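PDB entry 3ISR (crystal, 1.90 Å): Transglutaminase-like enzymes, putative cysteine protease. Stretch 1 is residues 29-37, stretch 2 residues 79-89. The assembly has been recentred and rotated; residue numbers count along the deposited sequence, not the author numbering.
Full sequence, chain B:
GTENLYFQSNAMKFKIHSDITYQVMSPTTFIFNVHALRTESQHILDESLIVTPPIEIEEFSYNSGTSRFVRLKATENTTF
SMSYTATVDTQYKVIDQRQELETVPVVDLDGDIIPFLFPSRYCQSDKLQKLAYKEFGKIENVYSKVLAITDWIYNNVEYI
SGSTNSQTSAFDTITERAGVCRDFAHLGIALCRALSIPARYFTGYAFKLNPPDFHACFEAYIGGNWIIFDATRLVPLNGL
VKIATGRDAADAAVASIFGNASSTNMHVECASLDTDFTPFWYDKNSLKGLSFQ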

# COMPACT_ATOMS: atom_id res chain seq x y z
N THR B 29 6.24 -18.24 23.33
CA THR B 29 6.60 -17.25 24.33
C THR B 29 5.67 -16.05 24.23
O THR B 29 5.36 -15.59 23.12
CB THR B 29 8.08 -16.81 24.18
OG1 THR B 29 8.92 -17.92 24.50
CG2 THR B 29 8.43 -15.65 25.13
N PHE B 30 5.20 -15.57 25.39
CA PHE B 30 4.31 -14.41 25.47
C PHE B 30 5.02 -13.28 26.16
O PHE B 30 5.75 -13.50 27.14
CB PHE B 30 3.07 -14.76 26.30
CG PHE B 30 2.20 -15.79 25.69
CD1 PHE B 30 1.03 -15.43 25.02
CD2 PHE B 30 2.53 -17.14 25.77
CE1 PHE B 30 0.21 -16.40 24.45
CE2 PHE B 30 1.72 -18.11 25.21
CZ PHE B 30 0.56 -17.74 24.54
N ILE B 31 4.82 -12.08 25.67
CA ILE B 31 5.20 -10.89 26.41
C ILE B 31 3.93 -10.10 26.55
O ILE B 31 3.35 -9.65 25.54
CB ILE B 31 6.24 -10.02 25.69
CG1 ILE B 31 7.48 -10.85 25.34
CG2 ILE B 31 6.63 -8.82 26.58
CD1 ILE B 31 8.53 -10.06 24.53
N PHE B 32 3.50 -9.93 27.79
CA PHE B 32 2.26 -9.26 28.08
C PHE B 32 2.48 -7.85 28.61
O PHE B 32 3.51 -7.56 29.22
CB PHE B 32 1.46 -10.04 29.13
CG PHE B 32 0.94 -11.36 28.64
CD1 PHE B 32 -0.03 -11.41 27.66
CD2 PHE B 32 1.39 -12.54 29.21
CE1 PHE B 32 -0.54 -12.63 27.22
CE2 PHE B 32 0.89 -13.77 28.78
CZ PHE B 32 -0.07 -13.81 27.79
N ASN B 33 1.49 -6.99 28.41
CA ASN B 33 1.53 -5.67 29.01
C ASN B 33 0.19 -5.34 29.63
O ASN B 33 -0.66 -4.72 28.97
CB ASN B 33 1.91 -4.61 27.98
CG ASN B 33 2.17 -3.27 28.60
OD1 ASN B 33 2.60 -3.16 29.77
ND2 ASN B 33 1.92 -2.23 27.83
N VAL B 34 0.00 -5.78 30.89
CA VAL B 34 -1.27 -5.63 31.59
C VAL B 34 -1.19 -4.88 32.93
O VAL B 34 -2.20 -4.36 33.41
CB VAL B 34 -2.03 -7.00 31.79
CG1 VAL B 34 -2.24 -7.70 30.45
CG2 VAL B 34 -1.29 -7.91 32.76
N HIS B 35 0.00 -4.83 33.54
CA HIS B 35 0.24 -4.11 34.79
C HIS B 35 0.04 -2.60 34.68
O HIS B 35 0.44 -1.98 33.68
CB HIS B 35 1.67 -4.34 35.24
CG HIS B 35 1.91 -5.69 35.83
ND1 HIS B 35 1.99 -6.83 35.06
CD2 HIS B 35 2.07 -6.08 37.12
CE1 HIS B 35 2.19 -7.87 35.85
NE2 HIS B 35 2.24 -7.44 37.10
N ALA B 36 -0.52 -2.00 35.73
CA ALA B 36 -0.58 -0.55 35.80
C ALA B 36 0.83 -0.01 35.97
O ALA B 36 1.68 -0.67 36.58
CB ALA B 36 -1.47 -0.09 36.96
N LEU B 37 1.11 1.15 35.38
CA LEU B 37 2.43 1.75 35.51
C LEU B 37 2.56 2.43 36.87
O LEU B 37 1.56 2.89 37.42
CB LEU B 37 2.65 2.78 34.40
CG LEU B 37 4.10 3.17 34.05
CD1 LEU B 37 4.94 1.99 33.54
CD2 LEU B 37 4.12 4.31 33.04
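Stretch 2 (79-89) TFSMSYTATVD

Strands that pack face to face through side chains use alternate residues, and residues 79-89 give a clear example. The segment is extended throughout, part of a longer strand, and runs nearly parallel to strand 29-32, with a crossing angle of -15° and axes 11.7 Å apart at closest approach. That spacing is filled by side chains. The even-numbered residues point their CA-to-CB bonds toward stretch 1, while the intervening residues make no contact with it.

Phe 80 (chi1 p) comes first, its ring edge directed at the face of Phe 30, CE2 to CE2 3.5 Å, with the planes at 78°; Phe 80 CZ also lies 3.9 Å from Phe 32 CZ. Selenomethionine Met 82 follows, extended through chi1 and chi2 before chi3 turns to p. Met 82 CE thus lies over the face of the Phe 32 ring, 3.8 Å from its centroid, and 4.0 Å from Val 34 CG2. Tyr 84 has the largest covered area. Val 34 CG2 meets Tyr 84 CB at 4.0 Å, His 35 CA lies over the Tyr 84 ring face, and Ala 36 N donates a nearly straight hydrogen bond to Tyr 84 OH at 3.1 Å, tying the phenol to the backbone. Ala 86 also points toward stretch 1, but its side chain makes no contact there; the last contact is made by Val 88, with Val 88 CG2 4.0 Å from Ala 36 CB.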

# COMPACT_ATOMS: atom_id res chain seq x y z
N THR B 79 -3.48 -25.11 27.63
CA THR B 79 -4.15 -23.83 27.81
C THR B 79 -3.65 -23.23 29.11
O THR B 79 -3.21 -23.95 30.00
CB THR B 79 -5.68 -23.98 27.83
OG1 THR B 79 -6.06 -24.73 29.00
CG2 THR B 79 -6.16 -24.72 26.58
N PHE B 80 -3.71 -21.90 29.22
CA PHE B 80 -3.45 -21.24 30.51
C PHE B 80 -4.27 -19.97 30.61
O PHE B 80 -4.72 -19.44 29.60
CB PHE B 80 -1.95 -20.93 30.69
CG PHE B 80 -1.45 -19.79 29.83
CD1 PHE B 80 -1.38 -18.49 30.34
CD2 PHE B 80 -1.05 -20.02 28.52
CE1 PHE B 80 -0.92 -17.43 29.56
CE2 PHE B 80 -0.60 -18.95 27.71
CZ PHE B 80 -0.54 -17.66 28.24
N SER B 81 -4.49 -19.50 31.84
CA SER B 81 -5.17 -18.23 32.10
C SER B 81 -4.28 -17.35 32.96
O SER B 81 -3.50 -17.85 33.78
CB SER B 81 -6.49 -18.45 32.84
OG SER B 81 -7.36 -19.24 32.06
N MSE B 82 -4.39 -16.04 32.75
CA MSE B 82 -3.64 -15.09 33.54
C MSE B 82 -4.62 -14.05 34.05
O MSE B 82 -5.41 -13.52 33.27
CB MSE B 82 -2.58 -14.40 32.68
CG MSE B 82 -1.72 -13.44 33.48
SE MSE B 82 -0.37 -12.61 32.36
CE MSE B 82 -1.59 -11.56 31.21
N SER B 83 -4.56 -13.77 35.34
CA SER B 83 -5.47 -12.82 35.97
C SER B 83 -4.68 -11.73 36.67
O SER B 83 -3.76 -12.04 37.43
CB SER B 83 -6.36 -13.56 36.98
OG SER B 83 -7.13 -12.64 37.73
N TYR B 84 -5.02 -10.46 36.41
CA TYR B 84 -4.37 -9.31 37.03
C TYR B 84 -5.41 -8.44 37.72
O TYR B 84 -6.43 -8.09 37.12
CB TYR B 84 -3.59 -8.46 35.99
CG TYR B 84 -2.97 -7.20 36.57
CD1 TYR B 84 -1.84 -7.27 37.38
CD2 TYR B 84 -3.52 -5.94 36.31
CE1 TYR B 84 -1.26 -6.11 37.93
CE2 TYR B 84 -2.96 -4.79 36.86
CZ TYR B 84 -1.83 -4.88 37.66
OH TYR B 84 -1.25 -3.75 38.18
N THR B 85 -5.14 -8.09 38.98
CA THR B 85 -6.03 -7.24 39.76
C THR B 85 -5.22 -6.20 40.53
O THR B 85 -4.15 -6.52 41.06
CB THR B 85 -6.87 -8.11 40.75
OG1 THR B 85 -7.57 -9.12 40.01
CG2 THR B 85 -7.88 -7.27 41.51
N ALA B 86 -5.71 -4.96 40.60
CA ALA B 86 -4.99 -3.91 41.32
C ALA B 86 -5.89 -2.80 41.83
O ALA B 86 -6.98 -2.57 41.32
CB ALA B 86 -3.84 -3.30 40.45
N THR B 87 -5.40 -2.12 42.86
CA THR B 87 -6.02 -0.92 43.38
C THR B 87 -5.01 0.18 43.14
O THR B 87 -3.84 0.03 43.50
CB THR B 87 -6.28 -1.07 44.89
OG1 THR B 87 -7.03 -2.28 45.10
CG2 THR B 87 -7.06 0.10 45.42
N VAL B 88 -5.46 1.28 42.55
CA VAL B 88 -4.56 2.29 42.02
C VAL B 88 -5.10 3.69 42.25
O VAL B 88 -6.31 3.91 42.15
CB VAL B 88 -4.33 2.07 40.49
CG1 VAL B 88 -3.52 3.20 39.88
CG2 VAL B 88 -3.63 0.74 40.24
N ASP B 89 -4.22 4.62 42.56
CA ASP B 89 -4.61 6.01 42.58
C ASP B 89 -3.90 6.74 41.45
O ASP B 89 -2.76 6.43 41.11
CB ASP B 89 -4.31 6.68 43.94
CG ASP B 89 -2.91 7.25 44.02
OD1 ASP B 89 -2.73 8.47 43.76
OD2 ASP B 89 -1.98 6.48 44.33